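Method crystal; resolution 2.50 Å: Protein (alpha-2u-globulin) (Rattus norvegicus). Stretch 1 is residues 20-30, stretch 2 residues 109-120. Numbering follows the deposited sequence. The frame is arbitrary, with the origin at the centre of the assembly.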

# COMPACT_ATOMS: atom_id res chain seq x y z
N GLU A 20 14.60 31.91 -7.39
CA GLU A 20 15.40 30.83 -6.74
C GLU A 20 14.58 30.17 -5.64
O GLU A 20 14.24 28.99 -5.75
N GLU A 21 14.25 30.92 -4.59
CA GLU A 21 13.47 30.37 -3.47
C GLU A 21 11.98 30.21 -3.78
O GLU A 21 11.35 31.10 -4.36
N ALA A 22 11.44 29.07 -3.39
CA ALA A 22 10.02 28.77 -3.58
C ALA A 22 9.55 28.10 -2.30
O ALA A 22 10.35 27.86 -1.40
N SER A 23 8.28 27.75 -2.23
CA SER A 23 7.76 27.12 -1.03
C SER A 23 6.38 26.57 -1.31
O SER A 23 5.58 27.21 -1.99
N SER A 24 6.11 25.36 -0.81
CA SER A 24 4.81 24.72 -1.01
C SER A 24 3.78 25.48 -0.21
O SER A 24 2.68 25.76 -0.69
N THR A 25 4.17 25.86 1.00
CA THR A 25 3.30 26.62 1.90
C THR A 25 3.06 28.01 1.30
O THR A 25 1.91 28.45 1.20
N ARG A 26 4.12 28.65 0.82
CA ARG A 26 4.03 29.98 0.20
C ARG A 26 3.17 29.86 -1.06
O ARG A 26 2.54 30.84 -1.48
N GLY A 27 3.13 28.67 -1.65
CA GLY A 27 2.34 28.46 -2.85
C GLY A 27 2.94 29.21 -4.03
O GLY A 27 2.38 30.20 -4.49
N ASN A 28 4.10 28.74 -4.48
CA ASN A 28 4.83 29.33 -5.60
C ASN A 28 5.87 28.33 -6.07
O ASN A 28 6.56 28.54 -7.07
N LEU A 29 5.94 27.21 -5.35
CA LEU A 29 6.85 26.13 -5.64
C LEU A 29 6.54 25.42 -6.96
O LEU A 29 5.41 25.44 -7.43
N ASP A 30 7.56 24.81 -7.54
CA ASP A 30 7.47 24.05 -8.78
C ASP A 30 8.10 22.71 -8.41
O ASP A 30 9.27 22.46 -8.68
N PHE A 109 3.74 16.68 5.98
CA PHE A 109 4.90 17.53 5.74
C PHE A 109 4.70 18.55 4.64
O PHE A 109 3.80 18.42 3.82
N THR A 110 5.53 19.59 4.67
CA THR A 110 5.48 20.66 3.67
C THR A 110 6.89 21.04 3.25
O THR A 110 7.86 20.73 3.93
N ILE A 111 7.00 21.66 2.08
CA ILE A 111 8.27 22.11 1.55
C ILE A 111 8.42 23.54 2.02
O ILE A 111 7.77 24.45 1.52
N LEU A 112 9.22 23.69 3.06
CA LEU A 112 9.45 24.97 3.70
C LEU A 112 10.18 25.99 2.83
O LEU A 112 9.72 27.12 2.68
N LYS A 113 11.33 25.59 2.28
CA LYS A 113 12.13 26.48 1.44
C LYS A 113 13.04 25.68 0.50
O LYS A 113 13.59 24.66 0.90
N THR A 114 13.18 26.14 -0.73
CA THR A 114 14.03 25.47 -1.71
C THR A 114 14.51 26.45 -2.76
O THR A 114 13.84 27.44 -3.05
N ASP A 115 15.72 26.22 -3.27
CA ASP A 115 16.29 27.04 -4.32
C ASP A 115 16.45 26.14 -5.54
O ASP A 115 17.01 26.52 -6.56
N TYR A 116 15.95 24.92 -5.39
CA TYR A 116 15.93 23.86 -6.39
C TYR A 116 17.19 23.06 -6.69
O TYR A 116 17.17 21.83 -6.65
N ASP A 117 18.29 23.74 -7.00
CA ASP A 117 19.53 23.02 -7.32
C ASP A 117 20.59 22.96 -6.24
O ASP A 117 21.73 22.57 -6.50
N ARG A 118 20.21 23.31 -5.02
CA ARG A 118 21.15 23.24 -3.93
C ARG A 118 20.54 22.59 -2.70
O ARG A 118 20.98 21.53 -2.27
N TYR A 119 19.51 23.23 -2.16
CA TYR A 119 18.87 22.74 -0.95
C TYR A 119 17.34 22.67 -1.00
O TYR A 119 16.69 23.20 -1.90
N VAL A 120 16.80 21.97 -0.00
CA VAL A 120 15.36 21.83 0.19
C VAL A 120 15.14 21.54 1.66
O VAL A 120 15.78 20.66 2.23

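The two stretches run antiparallel where Ala22 pairs with Thr114 in a single bridge: Ala22 N donates to Thr114 O (2.9 Å), and Thr114 N returns a weak bond to Ala22 O (3.4 Å). Beside this bridge lies the apolar packing. Leu29 (chi1 t, chi2 p) is directed sideways at CB, yet its end reaches across, CD2 meeting Ile111 CD1 (m, t) at 3.2 Å and CD1 meeting Thr114 CG2 at 3.3 Å. The Tyr116 ring (chi1 m) adjoins both Leu29 and Ala22, with Ala22 CB 3.7 Å from Tyr116 CZ.

Serine and tyrosine hydroxyls supply the neutral polar contacts. Ser24 (p) points toward the strand, where its OG accepts from Ile111 N (2.9 Å) while Ser24 N donates to Ile111 O (3.0 Å), so side chain and backbone together clasp one residue. Ser23 OG (t) lies 3.0 Å from Leu112 O and accepts from Thr25 OG1 (2.9 Å). Tyr116 OH accepts from Asp30 N (2.7 Å) and meets water 1 at 2.6 Å, which donates weakly to Asn28 O (3.3 Å).

Charged side chains add salt bridges. Arg118 balances two close carboxylates, its NH2 bridging to Glu20 OE2 (3.2 Å) and its NE to Asp115 OD2 (2.9 Å). Lys113 NZ forms a salt bridge with Glu21 OE2 (3.4 Å).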

# COMPACT_ATOMS: atom_id res chain seq x y z
CB GLU A 20 16.70 31.40 -6.15
CG GLU A 20 17.70 30.36 -5.66
CD GLU A 20 18.65 30.91 -4.59
OE1 GLU A 20 18.54 32.10 -4.24
OE2 GLU A 20 19.50 30.15 -4.09
CB GLU A 21 13.60 31.24 -2.22
CG GLU A 21 14.99 31.35 -1.61
CD GLU A 21 15.02 32.42 -0.53
OE1 GLU A 21 14.28 33.42 -0.65
OE2 GLU A 21 15.78 32.27 0.44
CB ALA A 22 9.83 27.85 -4.76
CB SER A 23 7.68 28.16 0.08
OG SER A 23 7.15 27.62 1.26
CB SER A 24 4.83 23.23 -0.62
OG SER A 24 4.82 23.05 0.79
CB THR A 25 3.92 26.74 3.32
OG1 THR A 25 5.10 27.54 3.29
CG2 THR A 25 4.28 25.36 3.86
CB ARG A 26 5.43 30.48 -0.17
CG ARG A 26 5.61 32.01 -0.24
CD ARG A 26 7.00 32.43 -0.76
NE ARG A 26 8.12 31.90 0.02
CZ ARG A 26 9.27 31.47 -0.50
NH1 ARG A 26 9.48 31.51 -1.81
NH2 ARG A 26 10.23 31.03 0.30
CB ASN A 28 5.51 30.64 -5.18
CG ASN A 28 6.40 30.49 -3.95
OD1 ASN A 28 6.39 29.45 -3.28
ND2 ASN A 28 7.16 31.53 -3.64
CB LEU A 29 6.79 25.11 -4.50
CG LEU A 29 7.73 23.93 -4.67
CD1 LEU A 29 9.12 24.33 -4.23
CD2 LEU A 29 7.24 22.75 -3.89
CB ASP A 30 8.28 24.74 -9.89
CG ASP A 30 8.15 24.02 -11.23
OD1 ASP A 30 7.40 23.03 -11.32
OD2 ASP A 30 8.81 24.45 -12.20
CB PHE A 109 6.16 16.71 5.48
CG PHE A 109 6.13 15.93 4.20
CD1 PHE A 109 6.54 16.52 3.00
CD2 PHE A 109 5.76 14.60 4.20
CE1 PHE A 109 6.57 15.79 1.82
CE2 PHE A 109 5.78 13.87 3.03
CZ PHE A 109 6.19 14.46 1.83
CB THR A 110 4.81 21.92 4.22
OG1 THR A 110 5.44 22.32 5.44
CG2 THR A 110 3.35 21.68 4.48
CB ILE A 111 8.28 22.01 0.02
CG1 ILE A 111 8.09 20.55 -0.38
CG2 ILE A 111 9.59 22.53 -0.53
CD1 ILE A 111 7.86 20.31 -1.84
CB LEU A 112 10.20 24.76 5.01
CG LEU A 112 9.80 25.63 6.18
CD1 LEU A 112 8.32 25.47 6.44
CD2 LEU A 112 10.59 25.23 7.41
CB LYS A 113 12.96 27.42 2.32
CG LYS A 113 13.74 28.48 1.56
CD LYS A 113 14.44 29.45 2.51
CE LYS A 113 13.47 30.46 3.11
NZ LYS A 113 12.95 31.43 2.09
CB THR A 114 13.28 24.31 -2.41
OG1 THR A 114 14.21 23.51 -3.15
CG2 THR A 114 12.25 24.85 -3.39
CB ASP A 115 17.61 27.67 -3.86
CG ASP A 115 18.80 26.76 -4.02
OD1 ASP A 115 18.65 25.53 -3.88
OD2 ASP A 115 19.90 27.28 -4.27
CB TYR A 116 15.30 24.36 -7.69
CG TYR A 116 13.87 24.79 -7.55
CD1 TYR A 116 12.84 23.87 -7.33
CD2 TYR A 116 13.53 26.14 -7.64
CE1 TYR A 116 11.52 24.29 -7.23
CE2 TYR A 116 12.22 26.55 -7.53
CZ TYR A 116 11.23 25.63 -7.33
OH TYR A 116 9.95 26.10 -7.26
CB ASP A 117 20.13 23.49 -8.64
CG ASP A 117 20.10 24.99 -8.80
OD1 ASP A 117 20.58 25.69 -7.88
OD2 ASP A 117 19.59 25.46 -9.83
CB ARG A 118 21.68 24.61 -3.56
CG ARG A 118 22.84 25.07 -4.40
CD ARG A 118 23.57 26.21 -3.72
NE ARG A 118 22.71 27.36 -3.49
CZ ARG A 118 22.87 28.23 -2.49
NH1 ARG A 118 23.86 28.07 -1.62
NH2 ARG A 118 22.02 29.24 -2.35
CB TYR A 119 19.29 23.62 0.24
CG TYR A 119 18.72 25.03 0.18
CD1 TYR A 119 19.31 26.01 -0.61
CD2 TYR A 119 17.55 25.35 0.87
CE1 TYR A 119 18.75 27.29 -0.70
CE2 TYR A 119 16.99 26.62 0.79
CZ TYR A 119 17.58 27.58 -0.01
OH TYR A 119 17.01 28.83 -0.12
CB VAL A 120 14.70 20.75 -0.71
CG1 VAL A 120 15.17 19.35 -0.34
CG2 VAL A 120 13.19 20.85 -0.58
O HOH W 1 9.68 28.51 -8.27